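PDB 6K5J: GH3 beta-N-acetylglucosaminidase, which hydrolyses beta-linked N-acetylglucosamine residues as a glycoside hydrolase family 3 beta-N-acetylglucosaminidase, probably releasing them from the ends of chito-oligosaccharides. Local coordinates for residues V98-D110 / G150-L164. Residues are numbered along the deposited sequence; the frame is centred on the assembly and turned at random.
Sequences VVPGNMALGAAGD and GVRSYGGTAELVARL. With NAG (2-acetamido-2-deoxy-beta-D-glucopyranose), chain B.
The Tyr154 ring is sandwiched between an amide and a leucine. On one face the side chain of Asn102 lies almost flat, amide and ring planes 11° apart, with ND2 over the ring centre; on the opposite face sits CB of Leu164, and at the edge Leu105 CD1 comes up to CE1. Asn102 CB adds a CH-pi contact to the same face as its amide. With CG of Tyr154 anti to its carbonyl carbon (chi1 -59°), the ring lies alongside the start of helix 102-108, and a water lies 2.5 Å from Tyr154 OH and donates to Asn102 OD1 at 2.8 Å. A leucine in place of Tyr154 would probably leave the Asn102 amide without its stacking surface and the water without its phenolic partner.

A second flat group, the Arg163 guanidinium, works at its edge. NH1 donates in its own plane to Gly109 O at 3.0 Å, approaching from above that carbonyl's plane, while NE and NH2 grip the two Glu159 carboxylate oxygens side-on.

Between these points the backbones come close. Met103 N donates to Val151 O (3.0 Å), and Gly106 CA makes a nearly straight CA-H...O contact of 3.4 Å with Tyr154 O, a buried oxygen lacking a conventional hydrogen-bond partner in the model. The two backbones meet so closely here that there is no room for a CB on Gly106. Leu164 CD2 packs on Gly106 CA at 3.6 Å.

Helix 102-108 thus braces the loop leading into helix 158-174, and the same loop carries Arg152, which meets NAG edge-on, C7 in its plane, donates from NH1 to NAG O7 (2.8 Å) and forms a salt bridge with Glu85. The Asn102-Tyr154 stack and the Met103-Val151 bond, one residue before Arg152, are probably second-shell, consistent with helping to position a sugar-binding arginine in this TIM-barrel-type domain.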
loop_
_atom_site.group_PDB
_atom_site.type_symbol
_atom_site.label_atom_id
_atom_site.label_comp_id
_atom_site.label_asym_id
_atom_site.label_seq_id
_atom_site.Cartn_x
_atom_site.Cartn_y
_atom_site.Cartn_z
ATOM N N VAL A 98 -2.140 -4.708 13.180
ATOM C CA VAL A 98 -1.276 -4.805 12.008
ATOM C C VAL A 98 -1.785 -5.992 11.195
ATOM O O VAL A 98 -1.709 -7.140 11.634
ATOM C CB VAL A 98 0.200 -4.956 12.396
ATOM C CG1 VAL A 98 1.074 -5.064 11.144
ATOM C CG2 VAL A 98 0.635 -3.764 13.221
ATOM N N VAL A 99 -2.345 -5.708 10.028
ATOM C CA VAL A 99 -3.057 -6.691 9.225
ATOM C C VAL A 99 -2.100 -7.188 8.142
ATOM O O VAL A 99 -1.311 -6.389 7.626
ATOM C CB VAL A 99 -4.330 -6.046 8.652
ATOM C CG1 VAL A 99 -4.909 -6.842 7.534
ATOM C CG2 VAL A 99 -5.356 -5.824 9.785
ATOM N N PRO A 100 -2.129 -8.470 7.767
ATOM C CA PRO A 100 -1.286 -8.936 6.655
ATOM C C PRO A 100 -1.577 -8.185 5.366
ATOM O O PRO A 100 -2.710 -7.776 5.100
ATOM C CB PRO A 100 -1.664 -10.413 6.518
ATOM C CG PRO A 100 -2.162 -10.796 7.857
ATOM C CD PRO A 100 -2.872 -9.579 8.384
ATOM N N GLY A 101 -0.532 -8.026 4.552
ATOM C CA GLY A 101 -0.624 -7.280 3.319
ATOM C C GLY A 101 -0.952 -8.180 2.142
ATOM O O GLY A 101 -1.144 -9.385 2.274
ATOM N N ASN A 102 -0.989 -7.564 0.962
ATOM C CA ASN A 102 -1.625 -8.205 -0.184
ATOM C C ASN A 102 -0.925 -9.501 -0.572
ATOM O O ASN A 102 -1.573 -10.542 -0.705
ATOM C CB ASN A 102 -1.686 -7.233 -1.362
ATOM C CG ASN A 102 -2.869 -6.294 -1.262
ATOM O OD1 ASN A 102 -3.470 -6.144 -0.186
ATOM N ND2 ASN A 102 -3.225 -5.676 -2.380
ATOM N N MET A 103 0.395 -9.473 -0.764
ATOM C CA MET A 103 1.005 -10.698 -1.268
ATOM C C MET A 103 1.018 -11.796 -0.206
ATOM O O MET A 103 0.934 -12.978 -0.547
ATOM C CB MET A 103 2.416 -10.447 -1.811
ATOM C CG MET A 103 2.914 -11.656 -2.637
ATOM S SD MET A 103 4.392 -11.340 -3.631
ATOM C CE MET A 103 3.680 -10.284 -4.907
ATOM N N ALA A 104 1.076 -11.433 1.079
ATOM C CA ALA A 104 0.880 -12.436 2.124
ATOM C C ALA A 104 -0.504 -13.069 2.011
ATOM O O ALA A 104 -0.653 -14.295 2.119
ATOM C CB ALA A 104 1.080 -11.801 3.503
ATOM N N LEU A 105 -1.528 -12.252 1.752
ATOM C CA LEU A 105 -2.873 -12.792 1.570
ATOM C C LEU A 105 -2.957 -13.648 0.308
ATOM O O LEU A 105 -3.640 -14.678 0.295
ATOM C CB LEU A 105 -3.895 -11.648 1.511
ATOM C CG LEU A 105 -4.200 -10.943 2.845
ATOM C CD1 LEU A 105 -4.864 -9.574 2.615
ATOM C CD2 LEU A 105 -5.084 -11.833 3.723
ATOM N N GLY A 106 -2.281 -13.226 -0.765
ATOM C CA GLY A 106 -2.282 -14.011 -1.994
ATOM C C GLY A 106 -1.683 -15.394 -1.814
ATOM O O GLY A 106 -2.189 -16.377 -2.369
ATOM N N ALA A 107 -0.602 -15.494 -1.032
ATOM C CA ALA A 107 0.016 -16.800 -0.788
ATOM C C ALA A 107 -0.875 -17.713 0.043
ATOM O O ALA A 107 -0.794 -18.939 -0.092
ATOM C CB ALA A 107 1.364 -16.638 -0.090
ATOM N N ALA A 108 -1.700 -17.151 0.929
ATOM C CA ALA A 108 -2.675 -17.974 1.645
ATOM C C ALA A 108 -3.809 -18.428 0.725
ATOM O O ALA A 108 -4.413 -19.483 0.957
ATOM C CB ALA A 108 -3.225 -17.203 2.852
ATOM N N GLY A 109 -4.115 -17.648 -0.313
ATOM C CA GLY A 109 -4.987 -18.074 -1.394
ATOM C C GLY A 109 -6.474 -17.990 -1.128
ATOM O O GLY A 109 -7.256 -18.495 -1.943
ATOM N N ASP A 110 -6.900 -17.357 -0.037
ATOM C CA ASP A 110 -8.280 -17.458 0.445
ATOM C C ASP A 110 -8.947 -16.089 0.375
ATOM O O ASP A 110 -8.559 -15.169 1.100
ATOM C CB ASP A 110 -8.292 -18.013 1.868
ATOM C CG ASP A 110 -9.682 -18.374 2.356
ATOM O OD1 ASP A 110 -10.677 -17.857 1.804
ATOM O OD2 ASP A 110 -9.783 -19.182 3.305
ATOM N N GLY A 150 5.501 -5.004 -6.044
ATOM C CA GLY A 150 6.059 -6.070 -5.214
ATOM C C GLY A 150 4.987 -6.677 -4.325
ATOM O O GLY A 150 3.891 -7.005 -4.794
ATOM N N VAL A 151 5.257 -6.772 -3.013
ATOM C CA VAL A 151 4.306 -7.425 -2.100
ATOM C C VAL A 151 3.030 -6.612 -1.896
ATOM O O VAL A 151 2.106 -7.056 -1.202
ATOM C CB VAL A 151 4.940 -7.728 -0.728
ATOM C CG1 VAL A 151 6.137 -8.680 -0.869
ATOM C CG2 VAL A 151 5.333 -6.433 -0.010
ATOM N N ARG A 152 2.964 -5.410 -2.473
ATOM C CA ARG A 152 1.707 -4.666 -2.447
ATOM C C ARG A 152 0.645 -5.268 -3.361
ATOM O O ARG A 152 -0.522 -4.880 -3.261
ATOM C CB ARG A 152 1.951 -3.205 -2.838
ATOM C CG ARG A 152 2.816 -2.446 -1.854
ATOM C CD ARG A 152 3.285 -1.135 -2.465
ATOM N NE ARG A 152 2.190 -0.184 -2.561
ATOM C CZ ARG A 152 2.199 0.905 -3.323
ATOM N NH1 ARG A 152 3.240 1.173 -4.094
ATOM N NH2 ARG A 152 1.164 1.735 -3.306
ATOM N N SER A 153 1.014 -6.200 -4.235
ATOM C CA SER A 153 0.087 -6.923 -5.092
ATOM C C SER A 153 -0.237 -8.276 -4.470
ATOM O O SER A 153 0.625 -8.896 -3.844
ATOM C CB SER A 153 0.698 -7.137 -6.482
ATOM O OG SER A 153 0.031 -8.178 -7.179
ATOM N N TYR A 154 -1.483 -8.746 -4.652
ATOM C CA TYR A 154 -1.808 -10.099 -4.187
ATOM C C TYR A 154 -0.988 -11.159 -4.922
ATOM O O TYR A 154 -0.679 -12.210 -4.352
ATOM C CB TYR A 154 -3.295 -10.417 -4.371
ATOM C CG TYR A 154 -4.253 -9.495 -3.665
ATOM C CD1 TYR A 154 -4.398 -9.526 -2.279
ATOM C CD2 TYR A 154 -5.024 -8.597 -4.393
ATOM C CE1 TYR A 154 -5.292 -8.681 -1.636
ATOM C CE2 TYR A 154 -5.911 -7.751 -3.763
ATOM C CZ TYR A 154 -6.044 -7.793 -2.395
ATOM O OH TYR A 154 -6.921 -6.935 -1.787
ATOM N N GLY A 155 -0.649 -10.926 -6.184
ATOM C CA GLY A 155 0.091 -11.934 -6.915
ATOM C C GLY A 155 0.099 -11.640 -8.402
ATOM O O GLY A 155 -0.307 -10.562 -8.846
ATOM N N GLY A 156 0.557 -12.633 -9.157
ATOM C CA GLY A 156 0.853 -12.490 -10.568
ATOM C C GLY A 156 -0.203 -12.966 -11.545
ATOM O O GLY A 156 0.068 -12.988 -12.752
ATOM N N THR A 157 -1.401 -13.323 -11.090
ATOM C CA THR A 157 -2.462 -13.702 -12.013
ATOM C C THR A 157 -3.673 -12.808 -11.815
ATOM O O THR A 157 -3.973 -12.376 -10.698
ATOM C CB THR A 157 -2.893 -15.161 -11.848
ATOM O OG1 THR A 157 -3.372 -15.373 -10.519
ATOM C CG2 THR A 157 -1.741 -16.105 -12.153
ATOM N N ALA A 158 -4.373 -12.545 -12.921
ATOM C CA ALA A 158 -5.602 -11.769 -12.848
ATOM C C ALA A 158 -6.635 -12.457 -11.965
ATOM O O ALA A 158 -7.362 -11.793 -11.219
ATOM C CB ALA A 158 -6.167 -11.548 -14.253
ATOM N N GLU A 159 -6.707 -13.790 -12.032
ATOM C CA GLU A 159 -7.729 -14.515 -11.281
ATOM C C GLU A 159 -7.556 -14.323 -9.778
ATOM O O GLU A 159 -8.525 -14.049 -9.059
ATOM C CB GLU A 159 -7.686 -16.000 -11.639
ATOM C CG GLU A 159 -8.855 -16.795 -11.092
ATOM C CD GLU A 159 -8.624 -17.329 -9.684
ATOM O OE1 GLU A 159 -7.462 -17.345 -9.208
ATOM O OE2 GLU A 159 -9.620 -17.740 -9.047
ATOM N N LEU A 160 -6.329 -14.490 -9.281
ATOM C CA LEU A 160 -6.089 -14.364 -7.845
ATOM C C LEU A 160 -6.325 -12.936 -7.372
ATOM O O LEU A 160 -6.979 -12.711 -6.346
ATOM C CB LEU A 160 -4.663 -14.805 -7.512
ATOM C CG LEU A 160 -4.300 -14.659 -6.030
ATOM C CD1 LEU A 160 -5.034 -15.707 -5.217
ATOM C CD2 LEU A 160 -2.786 -14.756 -5.825
ATOM N N VAL A 161 -5.800 -11.958 -8.114
ATOM C CA VAL A 161 -5.954 -10.552 -7.737
ATOM C C VAL A 161 -7.420 -10.141 -7.761
ATOM O O VAL A 161 -7.893 -9.434 -6.862
ATOM C CB VAL A 161 -5.084 -9.663 -8.648
ATOM C CG1 VAL A 161 -5.448 -8.187 -8.499
ATOM C CG2 VAL A 161 -3.600 -9.863 -8.327
ATOM N N ALA A 162 -8.178 -10.592 -8.769
ATOM C CA ALA A 162 -9.596 -10.242 -8.807
ATOM C C ALA A 162 -10.360 -10.892 -7.658
ATOM O O ALA A 162 -11.219 -10.256 -7.039
ATOM C CB ALA A 162 -10.222 -10.651 -10.148
ATOM N N ARG A 163 -10.066 -12.160 -7.372
ATOM C CA ARG A 163 -10.820 -12.898 -6.365
ATOM C C ARG A 163 -10.601 -12.306 -4.976
ATOM O O ARG A 163 -11.555 -12.091 -4.218
ATOM C CB ARG A 163 -10.409 -14.376 -6.402
ATOM C CG ARG A 163 -11.159 -15.259 -5.423
ATOM C CD ARG A 163 -11.057 -16.740 -5.802
ATOM N NE ARG A 163 -9.742 -17.096 -6.335
ATOM C CZ ARG A 163 -8.716 -17.479 -5.582
ATOM N NH1 ARG A 163 -8.855 -17.530 -4.265
ATOM N NH2 ARG A 163 -7.559 -17.803 -6.141
ATOM N N LEU A 164 -9.349 -12.017 -4.634
ATOM C CA LEU A 164 -9.062 -11.434 -3.327
ATOM C C LEU A 164 -9.372 -9.942 -3.306
ATOM O O LEU A 164 -9.883 -9.427 -2.304
ATOM C CB LEU A 164 -7.592 -11.663 -2.956
ATOM C CG LEU A 164 -7.226 -12.951 -2.219
ATOM C CD1 LEU A 164 -7.778 -14.182 -2.925
ATOM C CD2 LEU A 164 -5.697 -13.033 -2.060
HETATM C C1 NAG B . 1.601 7.502 -4.556
HETATM C C2 NAG B . 1.322 5.978 -4.577
HETATM C C3 NAG B . -0.145 5.673 -4.226
HETATM C C4 NAG B . -0.588 6.424 -2.977
HETATM C C5 NAG B . -0.314 7.906 -3.166
HETATM C C6 NAG B . -0.714 8.759 -1.982
HETATM C C7 NAG B . 2.391 4.341 -6.086
HETATM C C8 NAG B . 2.589 3.933 -7.521
HETATM N N2 NAG B . 1.647 5.435 -5.889
HETATM O O1 NAG B . 2.977 7.687 -4.585
HETATM O O3 NAG B . -0.316 4.273 -4.023
HETATM O O4 NAG B . -1.976 6.218 -2.744
HETATM O O5 NAG B . 1.095 8.079 -3.346
HETATM O O6 NAG B . 0.142 8.535 -0.868
HETATM O O7 NAG B . 2.863 3.696 -5.153
HETATM O O HOH W 1 -6.208 -6.103 0.442
#